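Local coordinates for outer envelope protein 64, mitochondrial (Arabidopsis thaliana, PDB 6HPG) that probably acts as a chaperone receptor in the mitochondrial outer membrane, mediating Hsp90-dependent targeting of proteins to mitochondria, and is represented here by its TPR domain, at residues 8-13 and 27-32; 75-80 and 97-102. All coordinates share one frame; numbering follows the deposited sequence.

Interaction 1. Residues 8-13 and 27-32; sequences VMKEKG and NFYTEA
The Phe-28 ring carries Lys-12 over one face and the sulfur of Met-9 at its edge, while the Tyr-29 ring has the backbone of Gly-13 over one face. This is the antiparallel helix pair of a tetratricopeptide repeat, TPR 1, with the axes of the two segments 7.7 Å apart at closest approach. Lys-12 CB stands nearly on the Phe-28 ring normal, 3.4 Å from the centroid, in a CH-pi contact. Lysine suits this exposed flank because its methylenes cover the ring while the bent chain leads NZ away. Met-9 SD makes a Met-aromatic contact, 4.0 Å from Phe-28 CD1, and its flexible chain, bent at chi2 and chi3, runs alongside the aliphatic part of Glu-31. At each of the two closest backbone approaches one partner is small: Gly-13 faces Phe-28, and Ala-32, its CB 3.9 Å from Met-9 CB, faces Met-9. A CB on Gly-13 would clash with Tyr-29 CE1; without one, Gly-13 CA approaches the Tyr-29 centroid to 3.9 Å in a second CH-pi contact. Lys-10 NZ reaches Glu-7 and the backbone of the bound peptide. Tyr-29 is buried, and its OH is hydrogen-bonded to Asn-14 OD1 and lies 3.2 Å from Gly-13 C.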
loop_
_atom_site.group_PDB
_atom_site.type_symbol
_atom_site.label_atom_id
_atom_site.label_comp_id
_atom_site.label_asym_id
_atom_site.label_seq_id
_atom_site.Cartn_x
_atom_site.Cartn_y
_atom_site.Cartn_z
ATOM N N VAL A 8 -1.536 12.732 -13.537
ATOM C CA VAL A 8 -0.171 13.086 -13.940
ATOM C C VAL A 8 0.778 12.995 -12.765
ATOM O O VAL A 8 1.841 12.332 -12.867
ATOM C CB VAL A 8 -0.130 14.450 -14.689
ATOM C CG1 VAL A 8 1.303 14.966 -14.900
ATOM C CG2 VAL A 8 -0.846 14.292 -16.037
ATOM N N MET A 9 0.367 13.547 -11.627
ATOM C CA MET A 9 1.169 13.471 -10.417
ATOM C C MET A 9 1.337 11.991 -9.977
ATOM O O MET A 9 2.446 11.568 -9.607
ATOM C CB MET A 9 0.495 14.273 -9.327
ATOM C CG MET A 9 0.394 15.772 -9.641
ATOM S SD MET A 9 2.038 16.463 -9.670
ATOM C CE MET A 9 2.477 16.529 -11.371
ATOM N N LYS A 10 0.255 11.208 -10.047
ATOM C CA LYS A 10 0.387 9.811 -9.753
ATOM C C LYS A 10 1.436 9.164 -10.621
ATOM O O LYS A 10 2.345 8.485 -10.100
ATOM C CB LYS A 10 -0.946 9.065 -9.841
ATOM C CG LYS A 10 -0.810 7.601 -9.401
ATOM C CD LYS A 10 -1.746 6.673 -10.124
ATOM C CE LYS A 10 -1.310 6.478 -11.565
ATOM N NZ LYS A 10 -2.129 5.384 -12.179
ATOM N N GLU A 11 1.366 9.412 -11.925
ATOM C CA GLU A 11 2.320 8.792 -12.849
ATOM C C GLU A 11 3.778 9.217 -12.558
ATOM O O GLU A 11 4.676 8.402 -12.665
ATOM C CB GLU A 11 1.912 9.035 -14.304
ATOM C CG GLU A 11 0.550 8.376 -14.609
ATOM C CD GLU A 11 -0.081 8.779 -15.937
ATOM O OE1 GLU A 11 0.480 9.627 -16.660
ATOM O OE2 GLU A 11 -1.155 8.218 -16.261
ATOM N N LYS A 12 3.982 10.456 -12.116
ATOM C CA LYS A 12 5.323 10.984 -11.771
ATOM C C LYS A 12 5.815 10.302 -10.501
ATOM O O LYS A 12 6.992 9.924 -10.368
ATOM C CB LYS A 12 5.264 12.514 -11.563
ATOM C CG LYS A 12 5.849 13.396 -12.667
ATOM C CD LYS A 12 5.097 13.425 -13.976
ATOM C CE LYS A 12 5.368 14.714 -14.747
ATOM N NZ LYS A 12 4.746 15.958 -14.165
ATOM N N GLY A 13 4.900 10.107 -9.577
ATOM C CA GLY A 13 5.178 9.301 -8.382
ATOM C C GLY A 13 5.652 7.893 -8.731
ATOM O O GLY A 13 6.595 7.394 -8.115
ATOM N N ASN A 27 6.095 12.758 -2.350
ATOM C CA ASN A 27 5.712 14.119 -2.628
ATOM C C ASN A 27 4.797 14.220 -3.858
ATOM O O ASN A 27 3.827 14.980 -3.824
ATOM C CB ASN A 27 6.948 15.004 -2.758
ATOM C CG ASN A 27 7.610 15.253 -1.404
ATOM O OD1 ASN A 27 6.934 15.301 -0.390
ATOM N ND2 ASN A 27 8.928 15.437 -1.395
ATOM N N PHE A 28 5.067 13.424 -4.896
ATOM C CA PHE A 28 4.172 13.376 -6.056
ATOM C C PHE A 28 2.801 12.817 -5.676
ATOM O O PHE A 28 1.782 13.366 -6.093
ATOM C CB PHE A 28 4.779 12.574 -7.252
ATOM C CG PHE A 28 5.761 13.363 -8.090
ATOM C CD1 PHE A 28 5.412 14.594 -8.625
ATOM C CD2 PHE A 28 7.030 12.863 -8.371
ATOM C CE1 PHE A 28 6.311 15.331 -9.375
ATOM C CE2 PHE A 28 7.939 13.608 -9.107
ATOM C CZ PHE A 28 7.570 14.849 -9.609
ATOM N N TYR A 29 2.789 11.799 -4.820
ATOM C CA TYR A 29 1.578 11.120 -4.436
ATOM C C TYR A 29 0.787 11.994 -3.510
ATOM O O TYR A 29 -0.454 12.014 -3.580
ATOM C CB TYR A 29 1.877 9.759 -3.818
ATOM C CG TYR A 29 2.486 8.686 -4.746
ATOM C CD1 TYR A 29 2.024 8.479 -6.047
ATOM C CD2 TYR A 29 3.466 7.832 -4.282
ATOM C CE1 TYR A 29 2.543 7.457 -6.843
ATOM C CE2 TYR A 29 3.964 6.833 -5.064
ATOM C CZ TYR A 29 3.519 6.657 -6.353
ATOM O OH TYR A 29 4.051 5.616 -7.116
ATOM N N THR A 30 1.484 12.783 -2.692
ATOM C CA THR A 30 0.808 13.777 -1.814
ATOM C C THR A 30 0.033 14.822 -2.614
ATOM O O THR A 30 -1.161 15.170 -2.331
ATOM C CB THR A 30 1.839 14.364 -0.846
ATOM O OG1 THR A 30 2.287 13.280 -0.032
ATOM C CG2 THR A 30 1.287 15.508 0.065
ATOM N N GLU A 31 0.674 15.269 -3.660
ATOM C CA GLU A 31 0.053 16.221 -4.564
ATOM C C GLU A 31 -1.115 15.616 -5.363
ATOM O O GLU A 31 -2.126 16.323 -5.585
ATOM C CB GLU A 31 1.094 16.809 -5.501
ATOM C CG GLU A 31 0.582 17.852 -6.475
ATOM C CD GLU A 31 0.201 19.176 -5.819
ATOM O OE1 GLU A 31 -0.180 20.125 -6.549
ATOM O OE2 GLU A 31 0.324 19.284 -4.605
ATOM N N ALA A 32 -0.920 14.373 -5.845
ATOM C CA ALA A 32 -1.954 13.578 -6.472
ATOM C C ALA A 32 -3.183 13.555 -5.609
ATOM O O ALA A 32 -4.297 13.821 -6.073
ATOM C CB ALA A 32 -1.458 12.154 -6.711
#

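Interaction 2. Residues 75-80 and 97-102; sequences KAYLRR and FRHALV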
loop_
_atom_site.group_PDB
_atom_site.type_symbol
_atom_site.label_atom_id
_atom_site.label_comp_id
_atom_site.label_asym_id
_atom_site.label_seq_id
_atom_site.Cartn_x
_atom_site.Cartn_y
_atom_site.Cartn_z
ATOM N N LYS A 75 -3.806 -4.632 -2.498
ATOM C CA LYS A 75 -2.529 -4.105 -2.059
ATOM C C LYS A 75 -2.575 -3.316 -0.751
ATOM O O LYS A 75 -1.613 -3.341 -0.008
ATOM C CB LYS A 75 -1.841 -3.333 -3.196
ATOM C CG LYS A 75 -1.366 -4.255 -4.319
ATOM C CD LYS A 75 -0.355 -3.596 -5.251
ATOM C CE LYS A 75 -0.229 -4.321 -6.592
ATOM N NZ LYS A 75 0.761 -3.692 -7.542
ATOM N N ALA A 76 -3.709 -2.703 -0.429
ATOM C CA ALA A 76 -3.890 -2.038 0.856
ATOM C C ALA A 76 -3.767 -2.993 2.053
ATOM O O ALA A 76 -3.174 -2.650 3.088
ATOM C CB ALA A 76 -5.219 -1.259 0.862
ATOM N N TYR A 77 -4.310 -4.209 1.901
ATOM C CA TYR A 77 -4.203 -5.240 2.897
ATOM C C TYR A 77 -2.769 -5.822 3.009
ATOM O O TYR A 77 -2.222 -5.972 4.126
ATOM C CB TYR A 77 -5.279 -6.329 2.684
ATOM C CG TYR A 77 -6.646 -5.760 2.787
ATOM C CD1 TYR A 77 -7.214 -5.420 4.037
ATOM C CD2 TYR A 77 -7.362 -5.477 1.669
ATOM C CE1 TYR A 77 -8.463 -4.810 4.121
ATOM C CE2 TYR A 77 -8.603 -4.866 1.744
ATOM C CZ TYR A 77 -9.156 -4.543 2.964
ATOM O OH TYR A 77 -10.397 -3.951 2.973
ATOM N N LEU A 78 -2.180 -6.157 1.856
ATOM C CA LEU A 78 -0.788 -6.643 1.783
ATOM C C LEU A 78 0.190 -5.688 2.438
ATOM O O LEU A 78 1.006 -6.093 3.250
ATOM C CB LEU A 78 -0.380 -6.827 0.339
ATOM C CG LEU A 78 -1.154 -7.918 -0.438
ATOM C CD1 LEU A 78 -0.575 -8.073 -1.834
ATOM C CD2 LEU A 78 -1.074 -9.248 0.257
ATOM N N ARG A 79 0.083 -4.408 2.073
ATOM C CA ARG A 79 0.926 -3.330 2.626
ATOM C C ARG A 79 0.673 -2.977 4.106
ATOM O O ARG A 79 1.654 -2.807 4.865
ATOM C CB ARG A 79 0.858 -2.070 1.755
ATOM C CG ARG A 79 1.566 -2.266 0.395
ATOM C CD ARG A 79 1.438 -1.086 -0.568
ATOM N NE ARG A 79 2.099 -1.467 -1.800
ATOM C CZ ARG A 79 1.688 -1.200 -3.023
ATOM N NH1 ARG A 79 0.607 -0.463 -3.258
ATOM N NH2 ARG A 79 2.390 -1.672 -4.023
ATOM N N ARG A 80 -0.596 -2.879 4.532
ATOM C CA ARG A 80 -0.865 -2.660 5.952
ATOM C C ARG A 80 -0.363 -3.859 6.762
ATOM O O ARG A 80 0.243 -3.692 7.837
ATOM C CB ARG A 80 -2.340 -2.403 6.238
ATOM C CG ARG A 80 -2.524 -1.689 7.568
ATOM C CD ARG A 80 -3.921 -1.206 7.848
ATOM N NE ARG A 80 -4.861 -2.311 8.016
ATOM C CZ ARG A 80 -6.165 -2.148 8.220
ATOM N NH1 ARG A 80 -6.942 -3.204 8.351
ATOM N NH2 ARG A 80 -6.694 -0.927 8.333
ATOM N N PHE A 97 -3.270 -10.115 6.050
ATOM C CA PHE A 97 -2.807 -11.042 5.036
ATOM C C PHE A 97 -3.954 -12.064 4.731
ATOM O O PHE A 97 -4.080 -12.537 3.609
ATOM C CB PHE A 97 -1.467 -11.717 5.414
ATOM C CG PHE A 97 -0.234 -10.819 5.248
ATOM C CD1 PHE A 97 0.156 -10.344 3.993
ATOM C CD2 PHE A 97 0.580 -10.501 6.355
ATOM C CE1 PHE A 97 1.283 -9.525 3.862
ATOM C CE2 PHE A 97 1.708 -9.685 6.222
ATOM C CZ PHE A 97 2.057 -9.191 4.979
ATOM N N ARG A 98 -4.800 -12.371 5.722
ATOM C CA ARG A 98 -5.910 -13.325 5.508
ATOM C C ARG A 98 -6.973 -12.716 4.650
ATOM O O ARG A 98 -7.494 -13.365 3.743
ATOM C CB ARG A 98 -6.447 -13.859 6.816
ATOM C CG ARG A 98 -5.589 -15.027 7.346
ATOM C CD ARG A 98 -5.923 -15.334 8.781
ATOM N NE ARG A 98 -5.138 -16.442 9.319
ATOM C CZ ARG A 98 -4.961 -16.691 10.618
ATOM N NH1 ARG A 98 -5.514 -15.928 11.555
ATOM N NH2 ARG A 98 -4.245 -17.749 10.996
ATOM N N HIS A 99 -7.261 -11.429 4.888
ATOM C CA HIS A 99 -8.245 -10.751 4.089
ATOM C C HIS A 99 -7.849 -10.519 2.624
ATOM O O HIS A 99 -8.719 -10.552 1.734
ATOM C CB HIS A 99 -8.677 -9.424 4.699
ATOM C CG HIS A 99 -9.995 -8.975 4.181
ATOM N ND1 HIS A 99 -11.165 -9.652 4.468
ATOM C CD2 HIS A 99 -10.336 -7.966 3.350
ATOM C CE1 HIS A 99 -12.179 -9.051 3.873
ATOM N NE2 HIS A 99 -11.703 -8.025 3.189
ATOM N N ALA A 100 -6.566 -10.276 2.377
ATOM C CA ALA A 100 -6.078 -10.167 1.018
ATOM C C ALA A 100 -6.369 -11.436 0.242
ATOM O O ALA A 100 -6.620 -11.369 -0.972
ATOM C CB ALA A 100 -4.585 -9.919 1.004
ATOM N N LEU A 101 -6.260 -12.589 0.923
ATOM C CA LEU A 101 -6.519 -13.909 0.306
ATOM C C LEU A 101 -7.999 -14.179 0.091
ATOM O O LEU A 101 -8.373 -14.951 -0.802
ATOM C CB LEU A 101 -5.862 -15.037 1.099
ATOM C CG LEU A 101 -4.339 -15.101 1.011
ATOM C CD1 LEU A 101 -3.747 -15.947 2.114
ATOM C CD2 LEU A 101 -3.812 -15.585 -0.336
ATOM N N VAL A 102 -8.833 -13.544 0.899
ATOM C CA VAL A 102 -10.282 -13.509 0.673
ATOM C C VAL A 102 -10.591 -12.812 -0.639
ATOM O O VAL A 102 -11.389 -13.317 -1.408
ATOM C CB VAL A 102 -11.067 -12.865 1.875
ATOM C CG1 VAL A 102 -12.524 -12.548 1.553
ATOM C CG2 VAL A 102 -10.993 -13.780 3.062
#
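One small bump, the methyl of Ala-100, fills the hollow between two larger side chains of the facing helix. Its CB lies 3.7 Å from Leu-78 CD2 and 4.0 Å from Tyr-77 CB, and alanine suits the place because it adds so little bulk between nearly antiparallel segment axes that approach to 8.1 Å. Beside this hollow Tyr-77 presents a broad face, onto which His-99 turns its edge: CD2 of His-99 stands 3.6 Å from CZ of Tyr-77, displaced toward the rim, and the planes meet at 64° in an edge-to-face pair. His-99 reaches there with CG anti to its backbone N (chi1 -159°), so that its side chain runs alongside that of Tyr-77. An alanine at Tyr-77 would remove the ring face and the hydroxyl that bonds Lys-71 O, and would probably leave His-99 less firmly placed. The Phe-97 ring crosses Leu-78 at about a right angle. The branching of Leu-78 lets its CD2 meet both Ala-100 and, at 4.1 Å, Phe-97 CD1, while the flat Phe-97 ring can bring CE1 within 3.5 Å of Leu-78 O, an oxygen also hydrogen-bonded to Thr-82 OG1. Lys-75 and Arg-79, whose CB atoms point away from this interface, bind the bound peptide. A first helix packed on its partner through one side and holding a ligand with another is the arrangement of a peptide-binding TPR repeat, here TPR 3.

Overall arrangement
From the N terminus, helix 2-18 turns back into helix 22-35, and interaction 1 closes that first hairpin. The chain then passes through helices 40-52 and 56-69 before helix 74-86 pairs with helix 90-103, where interaction 2 closes a second hairpin. The two loops follow in series, so they neither nest nor cross. The centres of interaction 1 and interaction 2 are about 24 Å apart, on opposite sides of the chain's centre, and the two do not touch. Helix 40-52 bridges them: Tyr-42 packs against Lys-10 and Ala-32, Cys-44 against Lys-75 and Ala-76. Helix 108-118 continues the stack beyond Phe-97. Both pairs contribute first-helix residues to the bound peptide, which thus reaches from the first repeat to the third.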